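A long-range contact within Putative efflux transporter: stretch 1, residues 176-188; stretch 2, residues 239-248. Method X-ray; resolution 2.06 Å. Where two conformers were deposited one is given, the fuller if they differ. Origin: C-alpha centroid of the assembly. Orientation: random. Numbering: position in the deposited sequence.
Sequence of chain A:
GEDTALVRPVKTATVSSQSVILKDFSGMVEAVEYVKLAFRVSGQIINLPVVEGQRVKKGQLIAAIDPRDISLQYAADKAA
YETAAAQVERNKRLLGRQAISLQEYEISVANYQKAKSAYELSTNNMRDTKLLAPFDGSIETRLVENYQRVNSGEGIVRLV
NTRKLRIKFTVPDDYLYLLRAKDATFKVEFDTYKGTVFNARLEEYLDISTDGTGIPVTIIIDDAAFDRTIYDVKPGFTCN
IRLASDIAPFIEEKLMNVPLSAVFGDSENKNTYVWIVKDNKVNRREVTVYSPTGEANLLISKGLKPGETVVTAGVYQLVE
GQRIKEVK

Stretch 1 (176-188) LYLLRAKDATFKV
Stretch 2 (239-248) CNIRLASDIA

Residues 176-180 form a helix, Ala181 leaves helical phi/psi (-55/136), and a type II turn from Ala181 to Ala184 leads into a strand, 185-188. The turn is closed by Ala184 N to Ala181 O (3.3 Å), with Asp183 at phi/psi 61/26. This strand runs antiparallel to strand 239-246 (156° between directions), whereas the helix lies across the latter at 76°, its axis 8.1 Å away.

Register follows from two hydrogen-bonded pairs. Thr185 faces Ala244, CA to CA 5.2 Å, with Thr185 N to Ala244 O at 2.9 Å and Ala244 N to Thr185 O at 3.0 Å. Lys187 faces Arg242, CA to CA 5.1 Å, with Lys187 N to Arg242 O at 3.0 Å and Arg242 N to Lys187 O at 2.8 Å. Between and beyond them lie the non-hydrogen-bonded pairs Phe186-Leu243 and Val188-Ile241, each with CA atoms 4.8 Å apart.

Alternation of the strands puts the apolar residues of these pairs on one face, where all four are buried. Leu243, with 89 Å² covered, is its centre. Its chi1 t, chi2 p rotamer brings CD1 to 3.7 Å from Phe186 CE2, an off-centre CH-pi contact 4.2 Å from the ring centroid, and CD2 to 3.7 Å from Leu178 CB on the helix. The branched leucine thus touches sheet partner and helix together. Phe186 (chi1 m, chi2 84°) also sets its ring edge against Ile241, CD2 to CG2 4.1 Å. Val188, chi1 t, reaches Cys239 (chi1 p), CG1 to CB 3.9 Å.

Helix and strand are also joined by Ser245. At chi1 -54° its OG donates to Leu178 O, 2.8 Å away; a small hydroxyl suits this buried site because it satisfies a carbonyl near the helix end. Ala181 points toward the strand, and its methyl fits closely, CB to Ser245 CB 3.8 Å. Leu178 (m, t) extends CD2 to 3.9 Å from Ile247 CG2.

The opposite face carries Thr185, Lys187, Arg242 and Ala244, all partly exposed. Thr185, chi1 p, places OG1 3.5 Å from Ala244 CB, while one water bonds both Thr185 OG1 and Arg242 O, each at 2.9 Å. Lys187 (m, m, t, m) and Arg242 (t, p, p, chi4 95°) pack CB to CB at 4.4 Å, but their charged ends lead away to partners elsewhere in the structure. Near the turn, two waters link Lys182 O to Asp246: one donates to Lys182 O (2.6 Å) and Asp246 O (2.7 Å), the other donates to Lys182 O (2.7 Å) and accepts from Asp246 N (2.9 Å).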

# COMPACT_ATOMS: atom_id res chain seq x y z
N LEU A 176 15.28 15.37 10.68
CA LEU A 176 14.78 15.95 11.91
C LEU A 176 13.65 15.09 12.53
O LEU A 176 13.63 14.94 13.76
CB LEU A 176 14.28 17.38 11.68
CG LEU A 176 13.75 18.14 12.93
CD1 LEU A 176 14.81 18.20 14.05
CD2 LEU A 176 13.23 19.51 12.55
N TYR A 177 12.74 14.53 11.70
CA TYR A 177 11.63 13.68 12.18
C TYR A 177 12.15 12.44 12.91
O TYR A 177 11.51 11.98 13.87
CB TYR A 177 10.69 13.30 11.03
CG TYR A 177 11.23 12.28 10.05
CD1 TYR A 177 12.13 12.65 9.05
CD2 TYR A 177 10.79 10.96 10.07
CE1 TYR A 177 12.62 11.72 8.14
CE2 TYR A 177 11.27 10.03 9.15
CZ TYR A 177 12.20 10.41 8.19
OH TYR A 177 12.68 9.50 7.27
N LEU A 178 13.33 11.93 12.51
CA LEU A 178 13.91 10.77 13.18
C LEU A 178 14.44 11.16 14.55
O LEU A 178 14.29 10.37 15.47
CB LEU A 178 14.99 10.06 12.33
CG LEU A 178 14.48 9.50 10.98
CD1 LEU A 178 15.63 9.09 10.07
CD2 LEU A 178 13.48 8.38 11.17
N LEU A 179 15.01 12.38 14.70
CA LEU A 179 15.48 12.86 16.00
C LEU A 179 14.32 13.18 16.94
O LEU A 179 14.46 13.03 18.15
CB LEU A 179 16.36 14.10 15.86
CG LEU A 179 17.77 13.89 15.30
CD1 LEU A 179 18.38 15.21 14.88
CD2 LEU A 179 18.68 13.22 16.34
N ARG A 180 13.19 13.63 16.39
CA ARG A 180 12.00 13.97 17.17
C ARG A 180 11.18 12.72 17.57
O ARG A 180 10.38 12.82 18.49
CB ARG A 180 11.11 14.94 16.38
CG ARG A 180 11.63 16.37 16.34
CD ARG A 180 10.83 17.19 15.35
NE ARG A 180 11.07 18.63 15.54
CZ ARG A 180 10.55 19.59 14.78
NH1 ARG A 180 9.77 19.28 13.73
NH2 ARG A 180 10.81 20.87 15.04
N ALA A 181 11.33 11.57 16.86
CA ALA A 181 10.55 10.37 17.18
C ALA A 181 10.72 9.99 18.64
O ALA A 181 11.82 10.06 19.20
CB ALA A 181 10.95 9.21 16.29
N LYS A 182 9.59 9.64 19.29
CA LYS A 182 9.56 9.25 20.70
C LYS A 182 10.43 8.03 20.91
O LYS A 182 10.42 7.08 20.11
CB LYS A 182 8.11 8.95 21.15
N ASP A 183 11.22 8.08 21.98
CA ASP A 183 12.08 6.96 22.39
C ASP A 183 13.14 6.59 21.33
O ASP A 183 13.61 5.44 21.31
CB ASP A 183 11.23 5.71 22.79
CG ASP A 183 10.11 5.98 23.81
OD1 ASP A 183 10.39 6.62 24.85
OD2 ASP A 183 8.94 5.59 23.54
N ALA A 184 13.55 7.54 20.45
CA ALA A 184 14.66 7.33 19.50
C ALA A 184 15.90 6.92 20.32
O ALA A 184 16.10 7.45 21.42
CB ALA A 184 14.93 8.62 18.72
N THR A 185 16.67 5.93 19.87
CA THR A 185 17.86 5.48 20.62
C THR A 185 19.15 5.77 19.83
O THR A 185 19.11 5.92 18.62
CB THR A 185 17.77 3.97 20.97
OG1 THR A 185 17.79 3.20 19.78
CG2 THR A 185 16.52 3.63 21.82
N PHE A 186 20.28 5.86 20.54
CA PHE A 186 21.62 6.09 19.98
C PHE A 186 22.54 5.03 20.50
O PHE A 186 22.64 4.85 21.71
CB PHE A 186 22.17 7.49 20.35
CG PHE A 186 21.26 8.66 20.06
CD1 PHE A 186 20.27 9.03 20.95
CD2 PHE A 186 21.39 9.38 18.87
CE1 PHE A 186 19.43 10.12 20.68
CE2 PHE A 186 20.56 10.47 18.61
CZ PHE A 186 19.59 10.83 19.50
N LYS A 187 23.22 4.33 19.58
CA LYS A 187 24.20 3.30 19.91
C LYS A 187 25.51 3.67 19.23
O LYS A 187 25.51 3.95 18.03
CB LYS A 187 23.72 1.89 19.50
CG LYS A 187 22.36 1.47 20.08
CD LYS A 187 22.45 0.87 21.48
CE LYS A 187 21.09 0.53 22.04
NZ LYS A 187 20.45 1.71 22.68
N VAL A 188 26.60 3.72 20.01
CA VAL A 188 27.93 4.10 19.52
C VAL A 188 28.86 2.92 19.40
O VAL A 188 29.03 2.13 20.32
CB VAL A 188 28.56 5.18 20.44
CG1 VAL A 188 30.00 5.54 20.00
CG2 VAL A 188 27.69 6.42 20.48
N CYS A 239 33.78 7.66 15.47
CA CYS A 239 32.88 6.57 15.78
C CYS A 239 31.71 6.58 14.85
O CYS A 239 31.48 7.54 14.11
CB CYS A 239 32.42 6.69 17.23
SG CYS A 239 31.49 8.21 17.58
N ASN A 240 30.92 5.49 14.93
CA ASN A 240 29.66 5.39 14.22
C ASN A 240 28.56 5.56 15.23
O ASN A 240 28.66 5.05 16.34
CB ASN A 240 29.52 4.04 13.47
CG ASN A 240 28.21 3.94 12.71
OD1 ASN A 240 28.05 4.54 11.65
ND2 ASN A 240 27.19 3.30 13.29
N ILE A 241 27.53 6.33 14.86
CA ILE A 241 26.33 6.52 15.70
C ILE A 241 25.18 5.90 14.96
O ILE A 241 24.83 6.34 13.86
CB ILE A 241 26.02 7.98 16.11
CG1 ILE A 241 27.26 8.63 16.77
CG2 ILE A 241 24.81 8.03 17.07
CD1 ILE A 241 28.07 9.44 15.86
N ARG A 242 24.57 4.90 15.57
CA ARG A 242 23.39 4.27 14.99
C ARG A 242 22.16 4.87 15.68
O ARG A 242 22.04 4.76 16.90
CB ARG A 242 23.47 2.72 15.16
CG ARG A 242 22.15 1.92 15.05
CD ARG A 242 21.52 1.82 13.68
NE ARG A 242 22.43 1.37 12.61
CZ ARG A 242 22.56 0.11 12.19
NH1 ARG A 242 21.91 -0.88 12.79
NH2 ARG A 242 23.36 -0.17 11.17
N LEU A 243 21.33 5.58 14.93
CA LEU A 243 20.06 6.15 15.41
C LEU A 243 18.94 5.18 15.03
O LEU A 243 18.86 4.83 13.86
CB LEU A 243 19.81 7.54 14.77
CG LEU A 243 18.39 8.17 14.97
CD1 LEU A 243 18.19 8.64 16.38
CD2 LEU A 243 18.18 9.36 14.02
N ALA A 244 18.11 4.73 16.01
CA ALA A 244 16.95 3.83 15.77
C ALA A 244 15.68 4.52 16.24
O ALA A 244 15.57 4.93 17.41
CB ALA A 244 17.10 2.49 16.47
N SER A 245 14.76 4.72 15.29
CA SER A 245 13.52 5.42 15.57
C SER A 245 12.31 4.62 15.10
O SER A 245 12.18 4.37 13.89
CB SER A 245 13.51 6.79 14.87
OG SER A 245 14.64 7.59 15.17
N ASP A 246 11.39 4.30 16.02
CA ASP A 246 10.14 3.66 15.61
C ASP A 246 9.19 4.79 15.21
O ASP A 246 8.73 5.53 16.07
CB ASP A 246 9.56 2.73 16.69
CG ASP A 246 8.39 1.88 16.20
OD1 ASP A 246 7.80 2.22 15.15
OD2 ASP A 246 8.06 0.89 16.87
N ILE A 247 8.96 4.97 13.90
CA ILE A 247 8.09 6.04 13.41
C ILE A 247 6.59 5.64 13.42
O ILE A 247 5.76 6.46 13.06
CB ILE A 247 8.51 6.57 12.03
CG1 ILE A 247 8.40 5.48 10.93
CG2 ILE A 247 9.90 7.24 12.08
CD1 ILE A 247 8.43 6.14 9.52
N ALA A 248 6.24 4.41 13.81
CA ALA A 248 4.82 3.98 13.90
C ALA A 248 4.63 3.07 15.11
O ALA A 248 4.34 1.89 14.96
CB ALA A 248 4.37 3.28 12.62
O HOH W 1 8.43 6.46 18.55
O HOH W 2 11.64 5.10 18.81
O HOH W 3 20.12 2.93 18.01
O HOH W 4 26.72 2.04 16.24